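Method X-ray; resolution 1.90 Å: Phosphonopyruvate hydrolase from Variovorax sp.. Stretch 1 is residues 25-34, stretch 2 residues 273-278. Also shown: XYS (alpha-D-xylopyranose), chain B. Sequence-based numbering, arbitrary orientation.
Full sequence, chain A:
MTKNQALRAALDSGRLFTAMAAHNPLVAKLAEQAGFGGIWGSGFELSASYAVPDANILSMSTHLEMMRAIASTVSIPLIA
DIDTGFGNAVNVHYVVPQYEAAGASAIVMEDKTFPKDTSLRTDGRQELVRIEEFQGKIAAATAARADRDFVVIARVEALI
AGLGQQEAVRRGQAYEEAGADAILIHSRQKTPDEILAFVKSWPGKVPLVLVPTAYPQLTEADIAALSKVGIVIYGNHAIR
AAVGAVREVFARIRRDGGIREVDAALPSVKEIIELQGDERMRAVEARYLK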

ATOM      1  N   PRO A  25      13.366  -8.529   1.241  1.00 16.69           N
ATOM      2  CA  PRO A  25      13.803  -9.432   0.145  1.00 17.72           C
ATOM      3  C   PRO A  25      15.342  -9.618   0.060  1.00 18.30           C
ATOM      4  O   PRO A  25      15.822 -10.686  -0.318  1.00 16.01           O
ATOM      5  N   LEU A  26      16.101  -8.568   0.392  1.00 17.95           N
ATOM      6  CA  LEU A  26      17.548  -8.696   0.329  1.00 16.87           C
ATOM      7  C   LEU A  26      18.022  -9.774   1.343  1.00 16.24           C
ATOM      8  O   LEU A  26      18.817 -10.646   1.016  1.00 15.23           O
ATOM      9  N   VAL A  27      17.569  -9.659   2.573  1.00 15.72           N
ATOM     10  CA  VAL A  27      17.943 -10.635   3.587  1.00 17.44           C
ATOM     11  C   VAL A  27      17.453 -12.034   3.146  1.00 15.74           C
ATOM     12  O   VAL A  27      18.154 -13.037   3.343  1.00 15.40           O
ATOM     13  N   ALA A  28      16.257 -12.112   2.554  1.00 14.35           N
ATOM     14  CA  ALA A  28      15.755 -13.445   2.089  1.00 14.59           C
ATOM     15  C   ALA A  28      16.699 -13.983   1.028  1.00 15.87           C
ATOM     16  O   ALA A  28      17.006 -15.199   0.971  1.00 15.90           O
ATOM     17  N   LYS A  29      17.135 -13.096   0.117  1.00 17.41           N
ATOM     18  CA  LYS A  29      18.091 -13.527  -0.906  1.00 15.43           C
ATOM     19  C   LYS A  29      19.389 -14.034  -0.253  1.00 16.47           C
ATOM     20  O   LYS A  29      19.964 -15.059  -0.699  1.00 14.81           O
ATOM     21  N   LEU A  30      19.859 -13.378   0.814  1.00 14.88           N
ATOM     22  CA  LEU A  30      21.083 -13.876   1.415  1.00 15.70           C
ATOM     23  C   LEU A  30      20.860 -15.244   2.048  1.00 15.09           C
ATOM     24  O   LEU A  30      21.762 -16.086   1.996  1.00 16.70           O
ATOM     25  N   ALA A  31      19.696 -15.449   2.670  1.00 14.81           N
ATOM     26  CA  ALA A  31      19.392 -16.764   3.288  1.00 15.97           C
ATOM     27  C   ALA A  31      19.402 -17.825   2.203  1.00 17.44           C
ATOM     28  O   ALA A  31      19.979 -18.932   2.420  1.00 17.19           O
ATOM     29  N   GLU A  32      18.804 -17.514   1.038  1.00 17.05           N
ATOM     30  CA  GLU A  32      18.790 -18.488  -0.045  1.00 17.58           C
ATOM     31  C   GLU A  32      20.209 -18.846  -0.439  1.00 17.87           C
ATOM     32  O   GLU A  32      20.558 -20.025  -0.614  1.00 18.12           O
ATOM     33  N   GLN A  33      21.029 -17.813  -0.602  1.00 18.82           N
ATOM     34  CA  GLN A  33      22.406 -17.977  -1.013  1.00 18.79           C
ATOM     35  C   GLN A  33      23.231 -18.720   0.025  1.00 18.15           C
ATOM     36  O   GLN A  33      24.146 -19.469  -0.357  1.00 18.52           O
ATOM     37  N   ALA A  34      22.917 -18.535   1.300  1.00 16.99           N
ATOM     38  CA  ALA A  34      23.646 -19.244   2.391  1.00 18.52           C
ATOM     39  C   ALA A  34      23.268 -20.749   2.390  1.00 18.69           C
ATOM     40  O   ALA A  34      23.965 -21.543   2.974  1.00 19.11           O
ATOM     41  N   ILE A 273      25.271  -3.591  -5.369  1.00 15.96           N
ATOM     42  CA  ILE A 273      24.685  -3.469  -6.693  1.00 18.60           C
ATOM     43  C   ILE A 273      24.487  -4.861  -7.367  1.00 17.76           C
ATOM     44  O   ILE A 273      23.519  -5.082  -8.119  1.00 17.51           O
ATOM     45  N   GLU A 274      25.406  -5.788  -7.105  1.00 17.87           N
ATOM     46  CA  GLU A 274      25.272  -7.117  -7.669  1.00 18.97           C
ATOM     47  C   GLU A 274      24.085  -7.872  -7.004  1.00 19.42           C
ATOM     48  O   GLU A 274      23.331  -8.592  -7.648  1.00 19.32           O
ATOM     49  N   LEU A 275      23.926  -7.682  -5.708  1.00 17.09           N
ATOM     50  CA  LEU A 275      22.841  -8.326  -4.980  1.00 19.88           C
ATOM     51  C   LEU A 275      21.494  -7.760  -5.446  1.00 21.22           C
ATOM     52  O   LEU A 275      20.462  -8.411  -5.320  1.00 19.92           O
ATOM     53  N   GLN A 276      21.525  -6.550  -5.988  1.00 21.40           N
ATOM     54  CA  GLN A 276      20.329  -5.926  -6.522  1.00 21.46           C
ATOM     55  C   GLN A 276      19.901  -6.444  -7.905  1.00 21.06           C
ATOM     56  O   GLN A 276      18.880  -6.041  -8.420  1.00 20.49           O
ATOM     57  N   GLY A 277      20.691  -7.320  -8.510  1.00 22.30           N
ATOM     58  CA  GLY A 277      20.328  -7.859  -9.812  1.00 24.73           C
ATOM     59  C   GLY A 277      20.820  -6.967 -10.952  1.00 25.82           C
ATOM     60  O   GLY A 277      20.234  -6.980 -12.067  1.00 25.53           O
ATOM     61  N   ASP A 278      21.896  -6.213 -10.702  1.00 25.49           N
ATOM     62  CA  ASP A 278      22.422  -5.342 -11.741  1.00 27.07           C
ATOM     63  C   ASP A 278      22.690  -6.073 -13.059  1.00 28.53           C
ATOM     64  O   ASP A 278      22.418  -5.556 -14.125  1.00 28.13           O
TER

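The contact joins the helix of stretch 1 to the last turn of a second helix and the turn that follows it. It is small, with 237 Å² buried in total, and Leu 275 contributes the largest share. The nearest CA atoms across the stretches are those of Leu 26 and Leu 275, 7.5 Å apart. Side chains fill that gap.

The apolar packing centres on Leu 275. Its CA-to-CB bond points sideways, but chi1 m and chi2 t bring the end of the side chain nearer to the first helix. There it acts as a knob in a hole formed by Leu 26, Lys 29, Leu 30 and Gln 33. These four residues are spaced as i, i+3, i+4 and i+7, so they share one face of the helix. Leu 26 adopts t, p and places its CD1 3.8 Å from CB of Leu 275. Leu 30 adopts m, t, and its CD2 lies 4.0 Å from CD2 of Leu 275. Both leucines start sideways, and both are buried.

Two polar side chains complete the hole, and the CA-to-CB bonds of both point toward the second stretch. Gln 33, with chi1 m and chi2 t, brings OE1 to 3.8 Å from CD2 of Leu 275. This is a packing contact at the exposed margin. Lys 29 is fully extended, with all four chi angles t. Its aliphatic chain runs beside the knob, with CD 4.4 Å from CD2 of Leu 275.

The extended chain carries the ammonium group to the end of the second helix. There, NZ of Lys 29 donates a hydrogen bond to the backbone O of Leu 275, at a short 2.6 Å. This is the only hydrogen bond between the stretches. It reaches a carbonyl in the last turn, where main-chain oxygens begin to run out of helical partners.

The turn itself is a Schellman motif. N of Gly 277 bonds to O of Glu 274 at 3.1 Å, and N of Asp 278 bonds to O of Ile 273 at 3.3 Å. Gly 277 has phi 87° and psi 26°. With these angles a CB would be jammed against the preceding carbonyl O, which calls for glycine. The chain then enters another helix, with Gly 277 as its N-cap residue.

The bound xylose, XYS, lies outside this packing. Its O1 donates a hydrogen bond to OE2 of Glu 32 at 2.9 Å. Glu 32 makes no contact with the second stretch.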

ATOM      1  CB  PRO A  25      13.260  -8.753  -1.106  1.00 17.29           C
ATOM      2  CG  PRO A  25      11.945  -8.126  -0.603  1.00 15.62           C
ATOM      3  CD  PRO A  25      12.425  -7.520   0.723  1.00 16.89           C
ATOM      4  CB  LEU A  26      18.264  -7.319   0.565  1.00 16.21           C
ATOM      5  CG  LEU A  26      19.813  -7.291   0.619  1.00 15.36           C
ATOM      6  CD1 LEU A  26      20.379  -7.763  -0.677  1.00 15.37           C
ATOM      7  CD2 LEU A  26      20.367  -5.899   0.924  1.00 14.88           C
ATOM      8  CB  VAL A  27      17.276 -10.265   4.943  1.00 16.35           C
ATOM      9  CG1 VAL A  27      17.331 -11.464   5.888  1.00 17.38           C
ATOM     10  CG2 VAL A  27      17.989  -8.956   5.529  1.00 16.47           C
ATOM     11  CB  ALA A  28      14.310 -13.318   1.542  1.00 11.50           C
ATOM     12  CB  LYS A  29      18.371 -12.380  -1.885  1.00 16.49           C
ATOM     13  CG  LYS A  29      19.325 -12.721  -3.064  1.00 18.61           C
ATOM     14  CD  LYS A  29      19.268 -11.555  -4.098  1.00 21.92           C
ATOM     15  CE  LYS A  29      19.937 -11.900  -5.420  1.00 27.15           C
ATOM     16  NZ  LYS A  29      19.830 -10.751  -6.384  1.00 27.48           N
ATOM     17  CB  LEU A  30      21.640 -12.883   2.427  1.00 12.37           C
ATOM     18  CG  LEU A  30      22.116 -11.571   1.769  1.00 16.40           C
ATOM     19  CD1 LEU A  30      22.289 -10.481   2.828  1.00 17.34           C
ATOM     20  CD2 LEU A  30      23.439 -11.809   0.997  1.00 14.66           C
ATOM     21  CB  ALA A  31      17.983 -16.762   3.978  1.00 14.07           C
ATOM     22  CB  GLU A  32      18.041 -17.980  -1.289  1.00 19.34           C
ATOM     23  CG  GLU A  32      18.095 -19.042  -2.367  1.00 18.61           C
ATOM     24  CD  GLU A  32      17.219 -18.754  -3.588  1.00 21.15           C
ATOM     25  OE1 GLU A  32      16.371 -17.875  -3.586  1.00 19.56           O
ATOM     26  OE2 GLU A  32      17.373 -19.464  -4.586  1.00 23.79           O
ATOM     27  CB  GLN A  33      23.034 -16.604  -1.362  1.00 20.51           C
ATOM     28  CG  GLN A  33      22.430 -16.070  -2.684  1.00 20.27           C
ATOM     29  CD  GLN A  33      23.099 -14.774  -3.146  1.00 23.31           C
ATOM     30  OE1 GLN A  33      23.925 -14.223  -2.433  1.00 21.52           O
ATOM     31  NE2 GLN A  33      22.701 -14.266  -4.342  1.00 22.47           N
ATOM     32  CB  ALA A  34      23.347 -18.624   3.734  1.00 17.12           C
ATOM     33  CB  ILE A 273      25.569  -2.506  -7.586  1.00 19.39           C
ATOM     34  CG1 ILE A 273      25.364  -1.063  -7.068  1.00 19.75           C
ATOM     35  CG2 ILE A 273      25.108  -2.508  -9.061  1.00 19.86           C
ATOM     36  CD1 ILE A 273      26.425  -0.060  -7.519  1.00 23.27           C
ATOM     37  CB  GLU A 274      26.612  -7.887  -7.498  1.00 21.75           C
ATOM     38  CG  GLU A 274      26.532  -9.332  -8.093  1.00 30.97           C
ATOM     39  CD  GLU A 274      27.713 -10.250  -7.656  1.00 37.82           C
ATOM     40  OE1 GLU A 274      28.857  -9.744  -7.513  1.00 40.79           O
ATOM     41  OE2 GLU A 274      27.505 -11.482  -7.462  1.00 42.63           O
ATOM     42  CB  LEU A 275      23.000  -8.088  -3.467  1.00 19.40           C
ATOM     43  CG  LEU A 275      23.962  -9.092  -2.784  1.00 23.15           C
ATOM     44  CD1 LEU A 275      24.292  -8.607  -1.395  1.00 18.63           C
ATOM     45  CD2 LEU A 275      23.307 -10.497  -2.743  1.00 20.65           C
ATOM     46  CB  GLN A 276      20.560  -4.409  -6.620  1.00 21.20           C
ATOM     47  CG  GLN A 276      20.390  -3.635  -5.295  1.00 17.65           C
ATOM     48  CD  GLN A 276      20.843  -2.173  -5.496  1.00 21.36           C
ATOM     49  OE1 GLN A 276      21.993  -1.914  -5.939  1.00 21.40           O
ATOM     50  NE2 GLN A 276      19.949  -1.221  -5.211  1.00 18.13           N
ATOM     51  CB  ASP A 278      23.695  -4.680 -11.268  1.00 28.69           C
ATOM     52  CG  ASP A 278      24.110  -3.532 -12.163  1.00 30.24           C
ATOM     53  OD1 ASP A 278      23.325  -2.528 -12.225  1.00 28.01           O
ATOM     54  OD2 ASP A 278      25.220  -3.677 -12.772  1.00 31.62           O
TER
HETATM   55  C1  XYS B 293      18.485 -17.806  -7.775  1.00 58.72           C
HETATM   56  C2  XYS B 293      18.145 -17.149  -9.143  1.00 58.54           C
HETATM   57  C3  XYS B 293      16.747 -17.675  -9.598  1.00 58.01           C
HETATM   58  C4  XYS B 293      16.677 -19.242  -9.632  1.00 57.29           C
HETATM   59  C5  XYS B 293      17.399 -19.972  -8.481  1.00 57.39           C
HETATM   60  O1  XYS B 293      17.606 -17.466  -6.675  1.00 58.76           O
HETATM   61  O2  XYS B 293      18.076 -15.731  -8.977  1.00 60.27           O
HETATM   62  O3  XYS B 293      16.382 -17.105 -10.886  1.00 56.90           O
HETATM   63  O4  XYS B 293      15.381 -19.814  -9.916  1.00 55.84           O
HETATM   64  O5  XYS B 293      18.576 -19.237  -7.903  1.00 58.76           O